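Local coordinates for Beta/gama crystallin family protein (Methanosarcina acetivorans, PDB 3HZ2) that binds calcium ions at two sites in a betagamma-crystallin domain of an archaeal protein, at residues W45-Y50 and N76-F81. Numbering follows the deposited sequence.
Sequences WRFYEY and NSISSF. With CA (calcium ion), chain F; CA (calcium ion), chain E.
Y48 meets S79 and S80 together in a classic beta bulge, where strands 45-48 and 80-83 pair antiparallel in the second Greek key motif of this betagamma-crystallin domain. Two nearly straight backbone bonds clasp the bulge: Y48 N donates to S80 O at 2.8 Å, and S79 N donates to Y48 O. Beside it, F47 and F81, the residue before Y48 and the one after S80, form a non-hydrogen-bonded pair, with F81 CA 3.1 Å from R46 O in a bent CA-H...O contact.

On the face carrying F47 and F81 the contact is apolar. The two phenylalanines run alongside each other in the same direction, their ring planes inclined at 41°; F47 CD2 comes to 3.4 Å from F81 CB and also touches I78 CD1. F81 CG, between the backbone N and the carbonyl carbon (chi1 57°), lies against F47 CE2; the ring edge, at CD1, meets W45 CE3 at 3.8 Å. V5 and I38, from the other sheet, pack against F47, so an alanine here would probably open a gap between I78, F81 and that sheet, leaving the F81 ring freer to turn.

On the opposite face S80 OG donates to Y50 O at 2.7 Å, fastening the chain just past the corner at E49; the same S80 OG is also hydrogen-bonded to Y53 N. The E49 carboxylate forms a salt bridge with R56 through OE2.

Calcium joins the two segments where the pairing ends. One ion takes E49 O, S77 O and S79 OG, with D33 and two waters completing the set, which brings E49 O and S77 O to 3.2 Å without a bond between them; S79 OG also hydrogen-bonds N32 OD1. N76 reaches the second ion, shared with E9, K34 and S36, through OD1 at 2.4 Å.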
loop_
_atom_site.group_PDB
_atom_site.type_symbol
_atom_site.label_atom_id
_atom_site.label_comp_id
_atom_site.label_asym_id
_atom_site.label_seq_id
_atom_site.Cartn_x
_atom_site.Cartn_y
_atom_site.Cartn_z
ATOM N N TRP A 45 -3.827 5.679 5.198
ATOM C CA TRP A 45 -4.101 5.213 3.850
ATOM C C TRP A 45 -4.950 3.954 3.812
ATOM O O TRP A 45 -4.800 3.057 4.643
ATOM C CB TRP A 45 -2.791 4.953 3.108
ATOM C CG TRP A 45 -1.970 6.187 2.874
ATOM C CD1 TRP A 45 -1.221 6.864 3.793
ATOM C CD2 TRP A 45 -1.817 6.884 1.637
ATOM N NE1 TRP A 45 -0.607 7.944 3.199
ATOM C CE2 TRP A 45 -0.956 7.979 1.876
ATOM C CE3 TRP A 45 -2.326 6.691 0.343
ATOM C CZ2 TRP A 45 -0.590 8.877 0.868
ATOM C CZ3 TRP A 45 -1.963 7.584 -0.658
ATOM C CH2 TRP A 45 -1.101 8.666 -0.388
ATOM N N ARG A 46 -5.836 3.898 2.827
ATOM C CA ARG A 46 -6.719 2.758 2.637
ATOM C C ARG A 46 -6.274 1.955 1.425
ATOM O O ARG A 46 -6.092 2.509 0.337
ATOM C CB ARG A 46 -8.156 3.241 2.438
ATOM C CG ARG A 46 -9.126 2.140 2.063
ATOM C CD ARG A 46 -10.556 2.640 2.159
ATOM N NE ARG A 46 -10.905 2.995 3.530
ATOM C CZ ARG A 46 -12.108 3.415 3.903
ATOM N NH1 ARG A 46 -13.070 3.531 3.000
ATOM N NH2 ARG A 46 -12.352 3.706 5.174
ATOM N N PHE A 47 -6.103 0.649 1.615
ATOM C CA PHE A 47 -5.674 -0.231 0.538
ATOM C C PHE A 47 -6.813 -1.154 0.122
ATOM O O PHE A 47 -7.428 -1.805 0.960
ATOM C CB PHE A 47 -4.451 -1.040 0.984
ATOM C CG PHE A 47 -3.290 -0.179 1.395
ATOM C CD1 PHE A 47 -3.248 0.397 2.662
ATOM C CD2 PHE A 47 -2.273 0.115 0.490
ATOM C CE1 PHE A 47 -2.210 1.261 3.023
ATOM C CE2 PHE A 47 -1.234 0.977 0.838
ATOM C CZ PHE A 47 -1.204 1.552 2.107
ATOM N N TYR A 48 -7.083 -1.191 -1.179
ATOM C CA TYR A 48 -8.161 -1.999 -1.744
ATOM C C TYR A 48 -7.640 -3.211 -2.493
ATOM O O TYR A 48 -6.551 -3.178 -3.068
ATOM C CB TYR A 48 -8.991 -1.151 -2.708
ATOM C CG TYR A 48 -9.908 -0.156 -2.040
ATOM C CD1 TYR A 48 -11.207 -0.514 -1.678
ATOM C CD2 TYR A 48 -9.493 1.154 -1.797
ATOM C CE1 TYR A 48 -12.075 0.415 -1.097
ATOM C CE2 TYR A 48 -10.352 2.085 -1.218
ATOM C CZ TYR A 48 -11.640 1.709 -0.874
ATOM O OH TYR A 48 -12.496 2.638 -0.321
ATOM N N GLU A 49 -8.425 -4.281 -2.508
ATOM C CA GLU A 49 -7.981 -5.474 -3.200
ATOM C C GLU A 49 -8.211 -5.406 -4.708
ATOM O O GLU A 49 -7.676 -6.209 -5.441
ATOM C CB GLU A 49 -8.653 -6.720 -2.612
ATOM C CG GLU A 49 -10.107 -6.896 -2.964
ATOM C CD GLU A 49 -10.700 -8.133 -2.317
ATOM O OE1 GLU A 49 -10.085 -9.215 -2.428
ATOM O OE2 GLU A 49 -11.777 -8.024 -1.704
ATOM N N TYR A 50 -8.997 -4.452 -5.188
ATOM C CA TYR A 50 -9.234 -4.362 -6.629
ATOM C C TYR A 50 -8.874 -2.973 -7.131
ATOM O O TYR A 50 -8.868 -2.020 -6.355
ATOM C CB TYR A 50 -10.703 -4.668 -6.939
ATOM C CG TYR A 50 -11.131 -6.074 -6.568
ATOM C CD1 TYR A 50 -12.449 -6.349 -6.203
ATOM C CD2 TYR A 50 -10.218 -7.129 -6.578
ATOM C CE1 TYR A 50 -12.847 -7.636 -5.855
ATOM C CE2 TYR A 50 -10.607 -8.424 -6.234
ATOM C CZ TYR A 50 -11.922 -8.667 -5.872
ATOM O OH TYR A 50 -12.309 -9.939 -5.520
ATOM N N ASN A 76 0.509 -9.898 -2.023
ATOM C CA ASN A 76 0.336 -9.734 -3.469
ATOM C C ASN A 76 -1.110 -9.524 -3.890
ATOM O O ASN A 76 -1.536 -10.046 -4.921
ATOM C CB ASN A 76 0.882 -10.960 -4.210
ATOM C CG ASN A 76 2.339 -11.185 -3.938
ATOM O OD1 ASN A 76 3.030 -10.258 -3.557
ATOM N ND2 ASN A 76 2.820 -12.405 -4.143
ATOM N N SER A 77 -1.860 -8.750 -3.116
ATOM C CA SER A 77 -3.264 -8.547 -3.441
ATOM C C SER A 77 -3.720 -7.099 -3.566
ATOM O O SER A 77 -4.802 -6.842 -4.069
ATOM C CB SER A 77 -4.133 -9.247 -2.403
ATOM O OG SER A 77 -3.989 -8.619 -1.142
ATOM N N ILE A 78 -2.928 -6.150 -3.089
ATOM C CA ILE A 78 -3.334 -4.751 -3.188
ATOM C C ILE A 78 -3.380 -4.320 -4.652
ATOM O O ILE A 78 -2.465 -4.615 -5.418
ATOM C CB ILE A 78 -2.367 -3.839 -2.402
ATOM C CG1 ILE A 78 -2.485 -4.153 -0.907
ATOM C CG2 ILE A 78 -2.674 -2.366 -2.692
ATOM C CD1 ILE A 78 -1.463 -3.458 -0.043
ATOM N N SER A 79 -4.451 -3.632 -5.043
ATOM C CA SER A 79 -4.587 -3.175 -6.424
ATOM C C SER A 79 -4.855 -1.684 -6.558
ATOM O O SER A 79 -4.877 -1.150 -7.664
ATOM C CB SER A 79 -5.685 -3.960 -7.138
ATOM O OG SER A 79 -5.244 -5.279 -7.389
ATOM N N SER A 80 -5.069 -1.016 -5.431
ATOM C CA SER A 80 -5.295 0.422 -5.428
ATOM C C SER A 80 -5.277 0.917 -3.995
ATOM O O SER A 80 -5.511 0.153 -3.062
ATOM C CB SER A 80 -6.634 0.786 -6.095
ATOM O OG SER A 80 -7.743 0.246 -5.393
ATOM N N PHE A 81 -4.955 2.189 -3.815
ATOM C CA PHE A 81 -4.939 2.762 -2.478
ATOM C C PHE A 81 -5.047 4.273 -2.540
ATOM O O PHE A 81 -4.626 4.900 -3.514
ATOM C CB PHE A 81 -3.689 2.314 -1.689
ATOM C CG PHE A 81 -2.369 2.643 -2.347
ATOM C CD1 PHE A 81 -1.797 3.907 -2.212
ATOM C CD2 PHE A 81 -1.681 1.673 -3.068
ATOM C CE1 PHE A 81 -0.559 4.195 -2.784
ATOM C CE2 PHE A 81 -0.444 1.950 -3.645
ATOM C CZ PHE A 81 0.118 3.212 -3.503
HETATM CA CA CA F . -5.807 -7.546 -6.251
HETATM CA CA CA E . 5.302 -9.488 -3.387
HETATM O O HOH W 1 5.371 -11.782 -2.000
HETATM O O HOH W 2 5.367 -9.981 -5.912
HETATM O O HOH W 3 7.729 -10.583 -3.693
HETATM O O HOH W 4 -5.965 -10.260 -5.751
HETATM O O HOH W 5 -7.053 -7.956 -8.704
#